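Local coordinates for START domain-containing protein 10 (Homo sapiens, PDB 6SER) that transfers phosphatidylcholine and phosphatidylethanolamine between membranes, preferring lipids with a palmitoyl or stearoyl chain at sn-1 and an unsaturated chain at sn-2, at residues Asn147-Tyr155 with Leu247-Gln255. Sequence-based numbering, arbitrary orientation.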
loop_
_atom_site.group_PDB
_atom_site.type_symbol
_atom_site.label_atom_id
_atom_site.label_comp_id
_atom_site.label_asym_id
_atom_site.label_seq_id
_atom_site.Cartn_x
_atom_site.Cartn_y
_atom_site.Cartn_z
ATOM N N ASN A 147 -3.191 4.257 -2.285
ATOM C CA ASN A 147 -4.271 3.461 -2.851
ATOM C C ASN A 147 -5.445 3.458 -1.883
ATOM O O ASN A 147 -5.297 3.781 -0.704
ATOM C CB ASN A 147 -3.797 2.041 -3.201
ATOM C CG ASN A 147 -3.761 1.104 -2.006
ATOM O OD1 ASN A 147 -4.774 0.891 -1.342
ATOM N ND2 ASN A 147 -2.610 0.482 -1.771
ATOM N N TYR A 148 -6.619 3.102 -2.407
ATOM C CA TYR A 148 -7.822 2.862 -1.617
ATOM C C TYR A 148 -8.727 1.945 -2.432
ATOM O O TYR A 148 -8.617 1.887 -3.660
ATOM C CB TYR A 148 -8.542 4.170 -1.252
ATOM C CG TYR A 148 -9.115 4.917 -2.438
ATOM C CD1 TYR A 148 -10.430 4.712 -2.834
ATOM C CD2 TYR A 148 -8.339 5.812 -3.173
ATOM C CE1 TYR A 148 -10.968 5.377 -3.914
ATOM C CE2 TYR A 148 -8.870 6.487 -4.261
ATOM C CZ TYR A 148 -10.190 6.260 -4.627
ATOM O OH TYR A 148 -10.756 6.907 -5.707
ATOM N N SER A 149 -9.608 1.219 -1.744
ATOM C CA SER A 149 -10.374 0.172 -2.405
ATOM C C SER A 149 -11.427 0.766 -3.328
ATOM O O SER A 149 -11.911 1.886 -3.134
ATOM C CB SER A 149 -11.052 -0.751 -1.389
ATOM O OG SER A 149 -10.164 -1.749 -0.931
ATOM N N VAL A 150 -11.791 -0.010 -4.341
ATOM C CA VAL A 150 -12.735 0.426 -5.355
ATOM C C VAL A 150 -13.452 -0.818 -5.868
ATOM O O VAL A 150 -13.038 -1.948 -5.602
ATOM C CB VAL A 150 -12.008 1.193 -6.486
ATOM C CG1 VAL A 150 -11.430 0.224 -7.516
ATOM C CG2 VAL A 150 -12.919 2.193 -7.122
ATOM N N LYS A 151 -14.545 -0.622 -6.597
ATOM C CA LYS A 151 -15.284 -1.737 -7.172
ATOM C C LYS A 151 -15.126 -1.732 -8.682
ATOM O O LYS A 151 -15.317 -0.697 -9.329
ATOM C CB LYS A 151 -16.764 -1.679 -6.785
ATOM C CG LYS A 151 -16.998 -1.836 -5.291
ATOM C CD LYS A 151 -18.470 -1.657 -4.932
ATOM C CE LYS A 151 -19.110 -2.946 -4.486
ATOM N NZ LYS A 151 -20.326 -2.670 -3.663
ATOM N N HIS A 152 -14.756 -2.884 -9.229
ATOM C CA HIS A 152 -14.618 -3.064 -10.663
ATOM C C HIS A 152 -15.617 -4.123 -11.111
ATOM O O HIS A 152 -15.563 -5.257 -10.608
ATOM C CB HIS A 152 -13.189 -3.477 -11.017
ATOM C CG HIS A 152 -12.925 -3.549 -12.485
ATOM N ND1 HIS A 152 -13.605 -4.407 -13.323
ATOM C CD2 HIS A 152 -12.045 -2.876 -13.267
ATOM C CE1 HIS A 152 -13.159 -4.257 -14.557
ATOM N NE2 HIS A 152 -12.213 -3.333 -14.551
ATOM N N PRO A 153 -16.512 -3.813 -12.059
ATOM C CA PRO A 153 -17.642 -4.718 -12.337
ATOM C C PRO A 153 -17.226 -6.131 -12.704
ATOM O O PRO A 153 -17.996 -7.066 -12.480
ATOM C CB PRO A 153 -18.365 -4.029 -13.505
ATOM C CG PRO A 153 -17.876 -2.625 -13.503
ATOM C CD PRO A 153 -16.478 -2.669 -12.983
ATOM N N LYS A 154 -16.033 -6.328 -13.240
ATOM C CA LYS A 154 -15.588 -7.673 -13.575
ATOM C C LYS A 154 -14.867 -8.365 -12.426
ATOM O O LYS A 154 -14.402 -9.495 -12.592
ATOM C CB LYS A 154 -14.681 -7.622 -14.805
ATOM C CG LYS A 154 -15.299 -6.865 -15.973
ATOM C CD LYS A 154 -14.436 -6.975 -17.225
ATOM C CE LYS A 154 -13.732 -5.635 -17.567
ATOM N NZ LYS A 154 -14.701 -4.523 -17.673
ATOM N N TYR A 155 -14.755 -7.728 -11.264
ATOM C CA TYR A 155 -14.086 -8.332 -10.114
ATOM C C TYR A 155 -15.006 -8.270 -8.903
ATOM O O TYR A 155 -14.709 -7.586 -7.916
ATOM C CB TYR A 155 -12.742 -7.650 -9.846
ATOM C CG TYR A 155 -11.754 -7.913 -10.956
ATOM C CD1 TYR A 155 -10.792 -8.909 -10.842
ATOM C CD2 TYR A 155 -11.811 -7.193 -12.141
ATOM C CE1 TYR A 155 -9.912 -9.165 -11.870
ATOM C CE2 TYR A 155 -10.938 -7.445 -13.171
ATOM C CZ TYR A 155 -9.989 -8.422 -13.035
ATOM O OH TYR A 155 -9.124 -8.651 -14.088
ATOM N N LEU A 247 -9.235 2.520 -18.663
ATOM C CA LEU A 247 -10.554 2.542 -18.046
ATOM C C LEU A 247 -11.031 3.978 -17.886
ATOM O O LEU A 247 -10.237 4.882 -17.588
ATOM C CB LEU A 247 -10.537 1.912 -16.644
ATOM C CG LEU A 247 -10.918 0.472 -16.333
ATOM C CD1 LEU A 247 -11.088 0.332 -14.824
ATOM C CD2 LEU A 247 -12.176 0.061 -17.073
ATOM N N ALA A 248 -12.340 4.178 -18.026
ATOM C CA ALA A 248 -12.962 5.427 -17.608
ATOM C C ALA A 248 -13.260 5.367 -16.119
ATOM O O ALA A 248 -13.604 4.309 -15.583
ATOM C CB ALA A 248 -14.254 5.708 -18.377
ATOM N N LEU A 249 -13.130 6.519 -15.461
ATOM C CA LEU A 249 -13.390 6.608 -14.031
ATOM C C LEU A 249 -14.808 6.167 -13.687
ATOM O O LEU A 249 -15.033 5.575 -12.626
ATOM C CB LEU A 249 -13.135 8.043 -13.567
ATOM C CG LEU A 249 -12.979 8.312 -12.076
ATOM C CD1 LEU A 249 -11.800 7.533 -11.514
ATOM C CD2 LEU A 249 -12.807 9.804 -11.851
ATOM N N SER A 250 -15.774 6.415 -14.575
ATOM C CA SER A 250 -17.160 6.087 -14.265
ATOM C C SER A 250 -17.469 4.601 -14.403
ATOM O O SER A 250 -18.564 4.179 -14.018
ATOM C CB SER A 250 -18.110 6.890 -15.153
ATOM O OG SER A 250 -17.936 6.534 -16.510
ATOM N N GLU A 251 -16.549 3.801 -14.940
ATOM C CA GLU A 251 -16.738 2.355 -14.917
ATOM C C GLU A 251 -16.448 1.748 -13.547
ATOM O O GLU A 251 -16.716 0.559 -13.344
ATOM C CB GLU A 251 -15.852 1.685 -15.971
ATOM C CG GLU A 251 -16.247 1.949 -17.428
ATOM C CD GLU A 251 -15.100 1.655 -18.400
ATOM O OE1 GLU A 251 -14.071 2.368 -18.348
ATOM O OE2 GLU A 251 -15.218 0.703 -19.203
ATOM N N LEU A 252 -15.906 2.519 -12.611
ATOM C CA LEU A 252 -15.629 2.041 -11.267
ATOM C C LEU A 252 -16.723 2.501 -10.312
ATOM O O LEU A 252 -17.422 3.483 -10.565
ATOM C CB LEU A 252 -14.265 2.539 -10.777
ATOM C CG LEU A 252 -13.062 2.072 -11.598
ATOM C CD1 LEU A 252 -11.791 2.797 -11.163
ATOM C CD2 LEU A 252 -12.896 0.564 -11.489
ATOM N N SER A 253 -16.870 1.769 -9.210
ATOM C CA SER A 253 -17.823 2.117 -8.166
ATOM C C SER A 253 -17.105 2.249 -6.833
ATOM O O SER A 253 -16.053 1.645 -6.606
ATOM C CB SER A 253 -18.947 1.074 -8.039
ATOM O OG SER A 253 -19.915 1.262 -9.044
ATOM N N VAL A 254 -17.700 3.052 -5.955
ATOM C CA VAL A 254 -17.176 3.255 -4.609
ATOM C C VAL A 254 -17.254 1.965 -3.809
ATOM O O VAL A 254 -18.250 1.236 -3.870
ATOM C CB VAL A 254 -17.969 4.370 -3.906
ATOM C CG1 VAL A 254 -17.861 4.237 -2.397
ATOM C CG2 VAL A 254 -17.479 5.716 -4.356
ATOM N N GLN A 255 -16.211 1.689 -3.029
ATOM C CA GLN A 255 -16.220 0.605 -2.051
ATOM C C GLN A 255 -16.345 1.198 -0.654
ATOM O O GLN A 255 -15.387 1.776 -0.130
ATOM C CB GLN A 255 -14.959 -0.246 -2.140
ATOM C CG GLN A 255 -14.881 -1.244 -1.005
ATOM C CD GLN A 255 -15.924 -2.333 -1.151
ATOM O OE1 GLN A 255 -15.890 -3.117 -2.108
ATOM N NE2 GLN A 255 -16.872 -2.378 -0.216
HETATM O O HOH W 1 -14.314 3.757 -3.106
HETATM O O HOH W 2 -13.302 -3.726 -3.375
#
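K151 and S253 exchange two backbone hydrogen bonds, an antiparallel hydrogen-bonded pair by which the tail beyond helix 197-227 adds a short, weakly bonded strand to the curved sheet of the START helix-grip fold. K151 N reaches S253 O at 2.7 Å and S253 N reaches K151 O at 2.9 Å, the latter nearly straight at 166°. Two residues along each segment from this pair, water 1 takes over the bridging, donating to S149 O and accepting from Q255 N.

Apolar packing fills in around the backbone. The side chains of V150 and L252 cross at about a right angle, with V150 CG2 lying 3.9 Å from L252 CB. With CG of H152 trans to its own backbone N (chi1 -174°), the ring lies on the carbonyl side, where L252 CD2 and L247 CD1 meet it obliquely, L247 CD1 3.7 Å from H152 CD2. The ring's rotation is steadied from within its own turn, where K154 N donates to ND1 almost in the ring plane; I105 of strand 99-109 also touches H152.

Aliphatic carbons pack against polar groups at the exposed side. P153 CD sits 3.3 Å from E251 O. The Q255 chain, bent at chi2 (70°), crosses the K151 chain at about a right angle and brings Q255 OE1 within 3.6 Å of K151 CG; water 2 lies within hydrogen-bonding range of Q255 OE1 and V150 O.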